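Local coordinates for protein colicin B (Escherichia coli, PDB 1RH1) that forms channels in the cytoplasmic membrane of Escherichia coli and closely related bacteria, depolarising it and so dissipating the energy of the target cell, at residues Y214-S219 and V268-P273; T104-G109 and G252-A257; A126-A131 and V286-S291; L463-L468 and G491-F496; A391-W396 and G434-N439. One frame throughout, in Å; residues are numbered along the deposited sequence.

Contact 1. Residues Y214-S219 and V268-P273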
# COMPACT_ATOMS: atom_id res chain seq x y z
N TYR A 214 -19.04 15.41 -28.58
CA TYR A 214 -19.19 14.11 -27.93
C TYR A 214 -19.35 14.33 -26.44
O TYR A 214 -18.89 15.37 -25.97
CB TYR A 214 -17.95 13.23 -28.17
CG TYR A 214 -17.62 13.04 -29.64
CD1 TYR A 214 -16.76 13.94 -30.27
CD2 TYR A 214 -18.22 12.03 -30.37
CE1 TYR A 214 -16.53 13.84 -31.64
CE2 TYR A 214 -17.98 11.92 -31.74
CZ TYR A 214 -17.14 12.83 -32.37
OH TYR A 214 -16.92 12.75 -33.73
N SER A 215 -19.96 13.43 -25.66
CA SER A 215 -20.04 13.58 -24.21
C SER A 215 -19.37 12.42 -23.49
O SER A 215 -19.54 11.26 -23.89
CB SER A 215 -21.49 13.65 -23.70
OG SER A 215 -22.22 12.42 -23.78
N ALA A 216 -18.63 12.69 -22.41
CA ALA A 216 -17.93 11.65 -21.69
C ALA A 216 -18.08 11.75 -20.19
O ALA A 216 -18.07 12.86 -19.67
CB ALA A 216 -16.47 11.70 -21.96
N PRO A 217 -18.20 10.63 -19.46
CA PRO A 217 -18.22 10.62 -18.01
C PRO A 217 -16.89 10.84 -17.29
O PRO A 217 -16.26 9.92 -16.73
CB PRO A 217 -18.88 9.31 -17.70
CG PRO A 217 -18.36 8.42 -18.79
CD PRO A 217 -18.52 9.31 -19.99
N VAL A 218 -16.44 12.10 -17.36
CA VAL A 218 -15.30 12.57 -16.60
C VAL A 218 -15.77 12.58 -15.15
O VAL A 218 -15.01 12.21 -14.25
CB VAL A 218 -14.92 13.95 -17.05
CG1 VAL A 218 -13.74 14.44 -16.25
CG2 VAL A 218 -14.62 13.89 -18.53
N SER A 219 -17.03 13.04 -14.97
CA SER A 219 -17.83 12.88 -13.75
C SER A 219 -17.13 13.37 -12.48
O SER A 219 -16.66 14.52 -12.57
CB SER A 219 -18.19 11.39 -13.79
OG SER A 219 -19.36 11.04 -13.07
N VAL A 268 -9.58 10.04 -16.09
CA VAL A 268 -9.94 8.92 -16.96
C VAL A 268 -9.32 9.11 -18.33
O VAL A 268 -8.78 10.17 -18.63
CB VAL A 268 -11.48 8.79 -17.15
CG1 VAL A 268 -12.19 8.57 -15.84
CG2 VAL A 268 -12.02 10.06 -17.76
N ILE A 269 -9.40 8.09 -19.18
CA ILE A 269 -8.94 8.27 -20.54
C ILE A 269 -10.19 8.14 -21.36
O ILE A 269 -10.85 7.10 -21.43
CB ILE A 269 -7.88 7.21 -20.90
CG1 ILE A 269 -6.55 7.62 -20.30
CG2 ILE A 269 -7.71 7.08 -22.40
CD1 ILE A 269 -5.44 6.63 -20.59
N VAL A 270 -10.54 9.29 -21.92
CA VAL A 270 -11.73 9.40 -22.75
C VAL A 270 -11.32 8.94 -24.13
O VAL A 270 -10.42 9.50 -24.75
CB VAL A 270 -12.20 10.85 -22.79
CG1 VAL A 270 -13.42 10.90 -23.68
CG2 VAL A 270 -12.59 11.37 -21.43
N ARG A 271 -12.03 7.90 -24.55
CA ARG A 271 -11.88 7.27 -25.87
C ARG A 271 -13.01 7.71 -26.82
O ARG A 271 -14.19 7.47 -26.56
CB ARG A 271 -11.88 5.78 -25.61
CG ARG A 271 -11.90 4.87 -26.81
CD ARG A 271 -11.98 3.44 -26.35
NE ARG A 271 -11.11 2.68 -27.21
CZ ARG A 271 -11.21 1.36 -27.36
NH1 ARG A 271 -12.15 0.66 -26.70
NH2 ARG A 271 -10.35 0.74 -28.18
N PHE A 272 -12.72 8.34 -27.96
CA PHE A 272 -13.76 8.83 -28.84
C PHE A 272 -14.37 7.77 -29.78
O PHE A 272 -13.88 6.65 -29.80
CB PHE A 272 -13.17 10.00 -29.59
CG PHE A 272 -13.01 11.18 -28.65
CD1 PHE A 272 -14.06 12.08 -28.49
CD2 PHE A 272 -11.83 11.36 -27.92
CE1 PHE A 272 -13.93 13.15 -27.61
CE2 PHE A 272 -11.70 12.44 -27.05
CZ PHE A 272 -12.75 13.34 -26.89
N PRO A 273 -15.47 8.00 -30.53
CA PRO A 273 -16.17 6.95 -31.26
C PRO A 273 -15.48 6.37 -32.47
O PRO A 273 -14.55 6.92 -33.05
CB PRO A 273 -17.51 7.58 -31.60
CG PRO A 273 -17.75 8.54 -30.50
CD PRO A 273 -16.37 9.14 -30.40

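Contact 2. Residues T104-G109 and G252-A257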
# COMPACT_ATOMS: atom_id res chain seq x y z
N THR A 104 9.96 16.56 -15.61
CA THR A 104 11.41 16.51 -15.63
C THR A 104 11.95 16.29 -14.24
O THR A 104 12.83 15.45 -14.11
CB THR A 104 11.97 17.78 -16.18
OG1 THR A 104 11.54 17.87 -17.52
CG2 THR A 104 13.46 17.80 -16.17
N VAL A 105 11.46 16.96 -13.20
CA VAL A 105 11.90 16.70 -11.83
C VAL A 105 11.48 15.31 -11.38
O VAL A 105 12.25 14.64 -10.70
CB VAL A 105 11.32 17.78 -10.91
CG1 VAL A 105 11.61 17.52 -9.45
CG2 VAL A 105 11.94 19.10 -11.32
N LEU A 106 10.29 14.83 -11.79
CA LEU A 106 9.84 13.50 -11.40
C LEU A 106 10.76 12.47 -12.00
O LEU A 106 11.29 11.70 -11.22
CB LEU A 106 8.48 13.19 -11.90
CG LEU A 106 7.52 12.48 -10.99
CD1 LEU A 106 6.59 11.76 -11.90
CD2 LEU A 106 8.14 11.47 -10.09
N GLU A 107 11.01 12.50 -13.32
CA GLU A 107 11.90 11.55 -14.01
C GLU A 107 13.31 11.51 -13.41
O GLU A 107 13.79 10.45 -13.01
CB GLU A 107 12.01 11.93 -15.47
CG GLU A 107 10.74 11.72 -16.30
CD GLU A 107 10.80 12.15 -17.78
OE1 GLU A 107 9.84 11.88 -18.51
OE2 GLU A 107 11.78 12.77 -18.22
N ASN A 108 13.95 12.68 -13.30
CA ASN A 108 15.23 12.83 -12.62
C ASN A 108 15.20 12.25 -11.22
O ASN A 108 16.05 11.43 -10.90
CB ASN A 108 15.63 14.28 -12.49
CG ASN A 108 16.13 14.96 -13.75
OD1 ASN A 108 16.85 15.95 -13.68
ND2 ASN A 108 15.79 14.51 -14.95
N GLY A 109 14.24 12.58 -10.36
CA GLY A 109 14.27 12.05 -9.01
C GLY A 109 14.07 10.55 -8.94
O GLY A 109 14.50 9.90 -7.97
N GLY A 252 7.54 22.21 -8.17
CA GLY A 252 8.16 21.97 -6.90
C GLY A 252 8.39 20.57 -6.36
O GLY A 252 7.48 19.85 -5.94
N ASN A 253 9.69 20.30 -6.34
CA ASN A 253 10.35 19.25 -5.58
C ASN A 253 9.86 17.81 -5.45
O ASN A 253 8.72 17.51 -5.15
CB ASN A 253 10.56 19.84 -4.20
CG ASN A 253 11.24 21.22 -4.17
OD1 ASN A 253 11.72 21.76 -5.17
ND2 ASN A 253 11.28 21.87 -3.01
N TYR A 254 10.77 16.87 -5.63
CA TYR A 254 10.48 15.46 -5.55
C TYR A 254 10.09 14.97 -4.15
O TYR A 254 10.87 14.76 -3.22
CB TYR A 254 11.71 14.74 -6.07
CG TYR A 254 11.63 13.24 -6.27
CD1 TYR A 254 10.82 12.69 -7.26
CD2 TYR A 254 12.41 12.43 -5.48
CE1 TYR A 254 10.81 11.31 -7.45
CE2 TYR A 254 12.41 11.06 -5.66
CZ TYR A 254 11.61 10.50 -6.65
OH TYR A 254 11.63 9.13 -6.83
N VAL A 255 8.78 14.81 -4.04
CA VAL A 255 8.21 14.35 -2.79
C VAL A 255 7.49 13.01 -2.93
O VAL A 255 7.39 12.44 -4.01
CB VAL A 255 7.21 15.42 -2.23
CG1 VAL A 255 7.99 16.68 -1.92
CG2 VAL A 255 6.08 15.71 -3.21
N GLU A 256 7.00 12.50 -1.81
CA GLU A 256 6.17 11.32 -1.80
C GLU A 256 4.75 11.76 -2.09
O GLU A 256 4.33 12.84 -1.66
CB GLU A 256 6.24 10.67 -0.45
CG GLU A 256 5.30 9.49 -0.33
CD GLU A 256 5.35 8.74 0.99
OE1 GLU A 256 4.79 7.66 1.03
OE2 GLU A 256 5.92 9.21 1.98
N ALA A 257 4.01 10.90 -2.80
CA ALA A 257 2.62 11.19 -3.13
C ALA A 257 1.69 11.04 -1.93
O ALA A 257 2.10 10.48 -0.91
CB ALA A 257 2.11 10.26 -4.22

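Contact 3. Residues A126-A131 and V286-S291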
# COMPACT_ATOMS: atom_id res chain seq x y z
N ALA A 126 1.12 23.09 -9.96
CA ALA A 126 0.28 24.24 -9.59
C ALA A 126 -0.17 24.08 -8.16
O ALA A 126 -0.47 22.97 -7.72
CB ALA A 126 -0.98 24.34 -10.39
N ARG A 127 -0.19 25.23 -7.47
CA ARG A 127 -0.58 25.41 -6.06
C ARG A 127 -1.95 26.06 -5.98
O ARG A 127 -2.20 27.05 -6.66
CB ARG A 127 0.41 26.32 -5.34
CG ARG A 127 0.17 26.49 -3.84
CD ARG A 127 1.23 27.35 -3.17
NE ARG A 127 1.28 28.66 -3.79
CZ ARG A 127 0.67 29.74 -3.27
NH1 ARG A 127 -0.02 29.66 -2.12
NH2 ARG A 127 0.66 30.90 -3.93
N LEU A 128 -2.82 25.51 -5.15
CA LEU A 128 -4.18 25.99 -5.00
C LEU A 128 -4.61 26.77 -3.73
O LEU A 128 -4.51 26.33 -2.57
CB LEU A 128 -5.09 24.78 -5.18
CG LEU A 128 -5.56 24.39 -6.56
CD1 LEU A 128 -4.47 24.30 -7.60
CD2 LEU A 128 -6.21 23.07 -6.37
N GLU A 129 -5.13 27.97 -4.00
CA GLU A 129 -5.69 28.82 -2.97
C GLU A 129 -7.01 28.20 -2.58
O GLU A 129 -7.74 27.77 -3.48
CB GLU A 129 -5.98 30.19 -3.48
CG GLU A 129 -4.70 30.84 -3.95
CD GLU A 129 -4.85 32.23 -4.52
OE1 GLU A 129 -3.86 32.97 -4.55
OE2 GLU A 129 -5.95 32.59 -4.95
N PRO A 130 -7.36 28.10 -1.28
CA PRO A 130 -8.53 27.37 -0.82
C PRO A 130 -9.81 28.03 -1.26
O PRO A 130 -9.88 29.25 -1.38
CB PRO A 130 -8.38 27.32 0.66
CG PRO A 130 -7.60 28.57 0.98
CD PRO A 130 -6.62 28.67 -0.16
N ALA A 131 -10.81 27.23 -1.55
CA ALA A 131 -12.10 27.75 -1.96
C ALA A 131 -12.76 28.49 -0.82
O ALA A 131 -12.52 28.17 0.35
CB ALA A 131 -13.01 26.63 -2.39
N VAL A 286 -10.37 17.77 -10.69
CA VAL A 286 -10.19 17.99 -9.27
C VAL A 286 -11.13 19.00 -8.62
O VAL A 286 -11.53 19.99 -9.20
CB VAL A 286 -8.71 18.40 -9.07
CG1 VAL A 286 -8.36 18.87 -7.67
CG2 VAL A 286 -7.89 17.15 -9.35
N GLU A 287 -11.42 18.76 -7.35
CA GLU A 287 -12.23 19.61 -6.49
C GLU A 287 -11.39 20.49 -5.56
O GLU A 287 -10.71 19.98 -4.65
CB GLU A 287 -13.12 18.69 -5.71
CG GLU A 287 -14.08 19.37 -4.76
CD GLU A 287 -14.88 18.36 -3.97
OE1 GLU A 287 -16.11 18.45 -4.00
OE2 GLU A 287 -14.28 17.49 -3.34
N ILE A 288 -11.41 21.82 -5.76
CA ILE A 288 -10.71 22.82 -4.95
C ILE A 288 -11.35 22.74 -3.55
O ILE A 288 -12.53 23.05 -3.42
CB ILE A 288 -10.88 24.30 -5.49
CG1 ILE A 288 -11.56 24.33 -6.85
CG2 ILE A 288 -9.55 24.97 -5.65
CD1 ILE A 288 -13.12 24.09 -6.79
N LEU A 289 -10.63 22.25 -2.52
CA LEU A 289 -11.09 22.11 -1.13
C LEU A 289 -10.99 23.42 -0.36
O LEU A 289 -10.06 24.21 -0.53
CB LEU A 289 -10.25 21.00 -0.44
CG LEU A 289 -10.73 19.56 -0.19
CD1 LEU A 289 -11.11 18.79 -1.44
CD2 LEU A 289 -9.57 18.79 0.37
N ASP A 290 -11.98 23.69 0.51
CA ASP A 290 -12.04 24.91 1.32
C ASP A 290 -11.29 24.81 2.64
O ASP A 290 -10.99 23.70 3.08
CB ASP A 290 -13.51 25.30 1.62
CG ASP A 290 -14.44 24.25 2.23
OD1 ASP A 290 -14.45 23.10 1.77
OD2 ASP A 290 -15.19 24.61 3.14
N SER A 291 -10.99 25.93 3.30
CA SER A 291 -10.20 25.96 4.52
C SER A 291 -10.33 24.99 5.68
O SER A 291 -9.34 24.70 6.35
CB SER A 291 -10.31 27.33 5.10
OG SER A 291 -9.09 27.96 4.78
O HOH W 1 -7.13 24.32 -1.79

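Contact 4. Residues L463-L468 and G491-F496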
# COMPACT_ATOMS: atom_id res chain seq x y z
N LEU A 463 11.83 -15.46 18.98
CA LEU A 463 12.54 -15.36 20.26
C LEU A 463 12.68 -16.68 20.99
O LEU A 463 13.76 -16.99 21.45
CB LEU A 463 11.79 -14.37 21.11
CG LEU A 463 12.19 -14.02 22.51
CD1 LEU A 463 13.57 -13.44 22.59
CD2 LEU A 463 11.21 -12.99 22.99
N PHE A 464 11.64 -17.50 21.05
CA PHE A 464 11.71 -18.77 21.72
C PHE A 464 12.60 -19.74 20.99
O PHE A 464 13.42 -20.44 21.59
CB PHE A 464 10.35 -19.35 21.82
CG PHE A 464 10.31 -20.67 22.57
CD1 PHE A 464 10.57 -20.69 23.93
CD2 PHE A 464 10.01 -21.84 21.88
CE1 PHE A 464 10.52 -21.90 24.61
CE2 PHE A 464 9.97 -23.04 22.57
CZ PHE A 464 10.22 -23.08 23.93
N SER A 465 12.38 -19.80 19.68
CA SER A 465 13.16 -20.69 18.83
C SER A 465 14.59 -20.22 18.72
O SER A 465 15.48 -21.05 18.85
CB SER A 465 12.55 -20.76 17.46
OG SER A 465 11.21 -21.22 17.55
N LEU A 466 14.85 -18.93 18.52
CA LEU A 466 16.17 -18.36 18.52
C LEU A 466 16.88 -18.58 19.84
O LEU A 466 17.98 -19.11 19.81
CB LEU A 466 16.13 -16.90 18.29
CG LEU A 466 15.89 -16.43 16.90
CD1 LEU A 466 15.88 -14.92 16.90
CD2 LEU A 466 17.00 -16.89 15.98
N THR A 467 16.31 -18.22 21.00
CA THR A 467 16.94 -18.44 22.30
C THR A 467 17.30 -19.92 22.48
O THR A 467 18.41 -20.19 22.93
CB THR A 467 16.01 -18.03 23.48
OG1 THR A 467 15.69 -16.65 23.31
CG2 THR A 467 16.67 -18.20 24.83
N LEU A 468 16.42 -20.87 22.11
CA LEU A 468 16.75 -22.28 22.27
C LEU A 468 17.81 -22.80 21.30
O LEU A 468 18.75 -23.48 21.71
CB LEU A 468 15.51 -23.15 22.10
CG LEU A 468 14.35 -23.03 23.05
CD1 LEU A 468 13.54 -24.31 22.97
CD2 LEU A 468 14.83 -22.88 24.47
N GLY A 491 11.12 -30.76 19.72
CA GLY A 491 9.80 -31.11 20.22
C GLY A 491 9.18 -29.88 20.85
O GLY A 491 7.96 -29.75 20.77
N ALA A 492 9.95 -28.95 21.44
CA ALA A 492 9.39 -27.75 22.04
C ALA A 492 9.00 -26.72 20.98
O ALA A 492 7.85 -26.30 20.97
CB ALA A 492 10.37 -27.10 22.99
N ILE A 493 9.85 -26.29 20.06
CA ILE A 493 9.41 -25.40 18.99
C ILE A 493 8.31 -26.07 18.17
O ILE A 493 7.39 -25.43 17.67
CB ILE A 493 10.59 -25.10 18.13
CG1 ILE A 493 11.59 -24.38 18.97
CG2 ILE A 493 10.18 -24.28 16.94
CD1 ILE A 493 12.95 -24.43 18.28
N GLY A 494 8.41 -27.40 18.06
CA GLY A 494 7.44 -28.20 17.33
C GLY A 494 6.00 -28.03 17.81
O GLY A 494 5.11 -27.66 17.04
N ALA A 495 5.86 -28.25 19.13
CA ALA A 495 4.60 -28.17 19.85
C ALA A 495 3.79 -26.88 19.71
O ALA A 495 2.58 -26.92 19.86
CB ALA A 495 4.86 -28.39 21.33
N PHE A 496 4.41 -25.74 19.42
CA PHE A 496 3.72 -24.48 19.19
C PHE A 496 3.28 -24.34 17.75
O PHE A 496 2.62 -23.36 17.39
CB PHE A 496 4.63 -23.27 19.54
CG PHE A 496 4.71 -22.99 21.04
CD1 PHE A 496 5.88 -23.25 21.75
CD2 PHE A 496 3.57 -22.54 21.73
CE1 PHE A 496 5.91 -23.06 23.12
CE2 PHE A 496 3.60 -22.35 23.11
CZ PHE A 496 4.77 -22.61 23.80

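Contact 5. Residues A391-W396 and G434-N439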
# COMPACT_ATOMS: atom_id res chain seq x y z
N ALA A 391 25.24 -31.00 32.99
CA ALA A 391 25.92 -30.25 31.96
C ALA A 391 25.00 -29.30 31.24
O ALA A 391 25.45 -28.21 30.91
CB ALA A 391 26.51 -31.19 30.93
N ILE A 392 23.72 -29.64 31.01
CA ILE A 392 22.79 -28.76 30.30
C ILE A 392 22.35 -27.57 31.14
O ILE A 392 22.26 -26.42 30.70
CB ILE A 392 21.54 -29.50 29.88
CG1 ILE A 392 21.79 -30.91 29.43
CG2 ILE A 392 21.04 -28.74 28.67
CD1 ILE A 392 20.55 -31.82 29.28
N VAL A 393 22.08 -27.92 32.40
CA VAL A 393 21.70 -26.94 33.39
C VAL A 393 22.82 -25.94 33.50
O VAL A 393 22.58 -24.78 33.19
CB VAL A 393 21.46 -27.67 34.71
CG1 VAL A 393 21.24 -26.70 35.85
CG2 VAL A 393 20.23 -28.52 34.54
N ASN A 394 24.05 -26.37 33.81
CA ASN A 394 25.20 -25.47 33.91
C ASN A 394 25.52 -24.65 32.66
O ASN A 394 26.07 -23.55 32.74
CB ASN A 394 26.40 -26.28 34.30
CG ASN A 394 26.43 -26.70 35.75
OD1 ASN A 394 26.89 -27.79 36.07
ND2 ASN A 394 25.98 -25.86 36.69
N ALA A 395 25.17 -25.19 31.49
CA ALA A 395 25.31 -24.47 30.24
C ALA A 395 24.29 -23.35 30.15
O ALA A 395 24.59 -22.28 29.62
CB ALA A 395 25.09 -25.42 29.08
N TRP A 396 23.07 -23.57 30.65
CA TRP A 396 22.12 -22.48 30.70
C TRP A 396 22.51 -21.44 31.76
O TRP A 396 22.37 -20.25 31.51
CB TRP A 396 20.77 -23.08 30.96
CG TRP A 396 20.09 -23.53 29.68
CD1 TRP A 396 19.80 -24.85 29.45
CD2 TRP A 396 19.66 -22.71 28.68
NE1 TRP A 396 19.20 -24.87 28.30
CE2 TRP A 396 19.09 -23.63 27.81
CE3 TRP A 396 19.68 -21.35 28.36
CZ2 TRP A 396 18.52 -23.19 26.62
CZ3 TRP A 396 19.10 -20.91 27.17
CH2 TRP A 396 18.52 -21.83 26.30
N GLY A 434 12.70 -28.12 34.55
CA GLY A 434 12.34 -28.80 33.32
C GLY A 434 13.49 -29.73 33.09
O GLY A 434 13.26 -30.93 33.01
N TYR A 435 14.75 -29.25 32.96
CA TYR A 435 15.85 -30.19 32.92
C TYR A 435 16.01 -30.65 34.35
O TYR A 435 16.12 -31.84 34.59
CB TYR A 435 17.17 -29.56 32.39
CG TYR A 435 17.20 -29.34 30.87
CD1 TYR A 435 17.03 -30.39 29.96
CD2 TYR A 435 17.36 -28.05 30.38
CE1 TYR A 435 17.02 -30.16 28.58
CE2 TYR A 435 17.35 -27.81 29.01
CZ TYR A 435 17.18 -28.86 28.11
OH TYR A 435 17.17 -28.57 26.75
N GLN A 436 15.90 -29.75 35.33
CA GLN A 436 15.99 -30.05 36.75
C GLN A 436 14.80 -30.79 37.34
O GLN A 436 14.99 -31.73 38.12
CB GLN A 436 16.15 -28.79 37.53
CG GLN A 436 17.49 -28.15 37.34
CD GLN A 436 18.48 -28.52 38.42
OE1 GLN A 436 18.69 -29.68 38.81
NE2 GLN A 436 19.12 -27.46 38.92
N THR A 437 13.58 -30.35 36.98
CA THR A 437 12.35 -30.96 37.51
C THR A 437 11.48 -31.72 36.50
O THR A 437 10.62 -32.50 36.90
CB THR A 437 11.48 -29.87 38.21
OG1 THR A 437 11.07 -28.98 37.19
CG2 THR A 437 12.22 -29.05 39.27
N GLY A 438 11.66 -31.59 35.19
CA GLY A 438 10.81 -32.31 34.25
C GLY A 438 9.46 -31.62 34.10
O GLY A 438 8.49 -32.24 33.64
N ASN A 439 9.43 -30.33 34.52
CA ASN A 439 8.26 -29.49 34.43
C ASN A 439 8.49 -28.39 33.41
O ASN A 439 9.06 -27.34 33.70
CB ASN A 439 7.97 -28.91 35.79
CG ASN A 439 6.68 -28.10 35.94
OD1 ASN A 439 6.19 -27.49 35.00
ND2 ASN A 439 6.09 -28.05 37.12

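Contact 1. Residues Y214-S219 and V268-P273
Tyr214 meets Phe272 and Pro273 across this contact, and the two partners take different parts of its ring. Pro273 comes closest: its CD lies 3.4 Å from Tyr214 CD2, and its CG also touches the CD2 and CE2 rim. Phe272 presents an edge to the tyrosine face in an offset edge-to-face pair, with centroids 5.6 Å apart and planes at 79°. Phe272 CG stands anti to its carbonyl carbon (chi1 -72°), which starts the ring toward Tyr214. Phe272 CD1 lies 3.7 Å from Tyr214 CD1, with CE1 close by. Val270 CG1 stands 4.0 Å above one face of the Phe272 ring, toward the rim, and the same methyl lies 3.6 Å from Ala216 CB. Farther along, Val218 CG2 touches Val270 CG2 and Val268 CG2 approaches Val218 CA. Here the first strand has already ended in an inverse gamma turn centred on Pro217, closed by the 2.9 Å bond from Val218 N to Ala216 O. The segments run roughly antiparallel, 165° apart, but no hydrogen bond joins them: side chains pack together two strands of one curled sheet that both pair with strand 189-201, through Ser215 and Ile269. Tyr214 and Ala216 also bond to strand 225-228, and Val268 to strand 281-286. Leu227, Ile283 and Val195 of these neighbouring strands pack against the same side chains.

Contact 2. Residues T104-G109 and G252-A257
Gly109 and Tyr254 make the central meeting here, a CH-pi contact between a helix backbone and an aromatic face. Gly109 CA lies 3.7 Å from the centroid of the Tyr254 ring and only 3° off the ring normal. Because glycine carries no CB, the ring can lie this close to the helix. Tyr254 CG is anti to its backbone N (chi1 -172°), which carries the base of the ring toward helix 99-110.

The apolar contacts work at other parts of the same residue. Leu106 CD2 sits at the ring edge, in its plane, 3.8 Å from Tyr254 CE1, and the two side chains cross at about a right angle. Val105 CG1 touches the backbone end of the residue, 4.0 Å from Tyr254 N and somewhat farther from CB. Both helix side chains also rest on Val123 of strand 121-128, the neighbour of strand 252-256 in the sheet.

Polar atoms add proximity rather than a bond between the segments. Gly109 O is 3.2 Å from Tyr254 OH, yet the hydroxyl is hydrogen-bonded to Gly113 O, in the chain that follows the helix.

The chemistry is therefore that of an amphipathic ring used in two ways: its face and edge take carbon from the last part of the helix, while its hydroxyl holds the chain just beyond, so that one tyrosine ties helix, following loop and sheet together at the protein surface.

Contact 3. Residues A126-A131 and V286-S291
The peptide carbonyl of Leu289 is the flat group on which Ala131 and Pro130 converge. Ala131 N donates to Leu289 O at 3.3 Å with an N-H...O angle of 158°; the bond is fairly straight at the hydrogen, but the donor stands well above the carbonyl plane, 50° out of it. The same oxygen accepts a hydrogen bond from a water at 3.2 Å, which also donates weakly to Leu128 O, and Pro130 CA adds a CA-H...O contact of 3.5 Å to Leu289 O. One oxygen thus gathers two hydrogen bonds and a carbon donor. The proline ring touches Ser291, with CB near its N and CG 4.1 Å from its OG.

In the other direction, Asp290 CA makes a CA-H...O contact of 3.4 Å with Ala131 O, and its CB also lies close to that oxygen. Apolar packing centres on Ile288: Leu128 CD2 touches Ile288 CG2 at 3.9 Å, the two side chains crossing at about a right angle, and Ala131 CB lies 4.4 Å from Ile288 CB. Leu128 continues into the sheet, against Met182 and Val247.

Glu287 faces away from the contact and hydrogen-bonds through OE2 to Ser24 OG, the last residue of the TonB box. The chemistry is backbone bonding flanked by small apolar contacts and supplemented by water: it joins the residues just after strand 121-128 to the linker from strand 281-286, just before helix 291-340 begins.

Contact 4. Residues L463-L468 and G491-F496
Phe464 and Ile493 take different positions at the first torsion: Phe464 CG is anti to its backbone N (chi1 -177°), whereas Ile493 CG1 is anti to the carbonyl carbon, with CG2 anti to the backbone N. Both isoleucine branches fall on Ser465, CG2 lying 3.3 Å from Ser465 OG and CD1 3.8 Å from its CB. That hydroxyl is hydrogen-bonded to Leu461 O one turn earlier in its own helix, so a buried polar group is satisfied locally and can lie against the carbons of Ile493. Phe464 meets the other helix through its far rim. Ala492 CB sits at the ring edge, 4.1 Å from Phe464 CE2, and Phe496 directs an edge toward the Phe464 face, with centroids 5.7 Å apart and planes at 80°. Leu468 CG rests above the centre of a Phe464 face, and its CD1 reaches on to Ala492 CB at 4.2 Å. Thr467 follows the same self-contained pattern as Ser465: OG1 and N grip Leu463 O from opposite faces of its plane, OG1 at 2.7 Å.

The two helical segments run antiparallel, 174° apart, and both lie in predicted transmembrane helices; they form the buried hydrophobic hairpin characteristic of channel-forming colicins. No hydrogen bond links them. A largely apolar interface, its hydroxyls bonded within their own helix, is consistent with a hairpin that can be lodged in a soluble bundle and enter a membrane.

Contact 5. Residues A391-W396 and G434-N439
Tyr435 can be followed outward from Val393 to Ile392 and Trp396, its three neighbours on helix 386-398. At the base, CB touches Val393 CG2 at 3.9 Å, the two side chains sliding past each other in opposite directions. Tyr435 CG is anti to its carbonyl carbon (chi1 -76°), which starts the ring toward the helix. The ring atoms CD1 and CE1 meet Ile392 CD1, at 3.9 Å for Tyr435 CD1. At the CD2–CE2 rim, CD2 lies near Trp396 CD1, and CE2 comes to 3.5 Å from Trp396 NE1, a contact of two rims in which neither ring covers the other, their planes 26° apart. Ile392 CG2 stands over one face, 4.0 Å from the ring centroid and 16° off its normal, a CH-pi contact; it also reaches Tyr435 CZ at 3.9 Å. Beside the tyrosine, Gln436 is bent at its second torsion, and its NE2 lies 3.8 Å from Val393 CG1.

Trp440 adds an edge-to-face partner to Tyr435, and Val485 and Val488 of helix 479-495 pack against it. With no hydrogen bond between the segments, an aromatic ring flanked by aliphatic carbons and an indole rim joins two helices of the bundle to the hydrophobic hairpin.

Overall arrangement
The five contacts divide between two ends of an elongated chain. Contacts 1, 2 and 3 belong to the N-terminal, sheet-rich part, and contacts 4 and 5 to the pore-forming helical bundle; the centres of contacts 1 and 5 are 76 Å apart. Contacts 2 and 3 share a sheet through neighbouring strands 252-256 and 121-128, their nearest atoms about 7 Å apart, the same separation as between contacts 1 and 3. Contacts 4 and 5 touch directly: Trp396 CH2 lies 3.8 Å from Thr467 O. Helix 291-340 bridges the ends, starting at contact 3 and reaching contact 4, where Thr325 and Ile329 pack against Ser465 and Ile493.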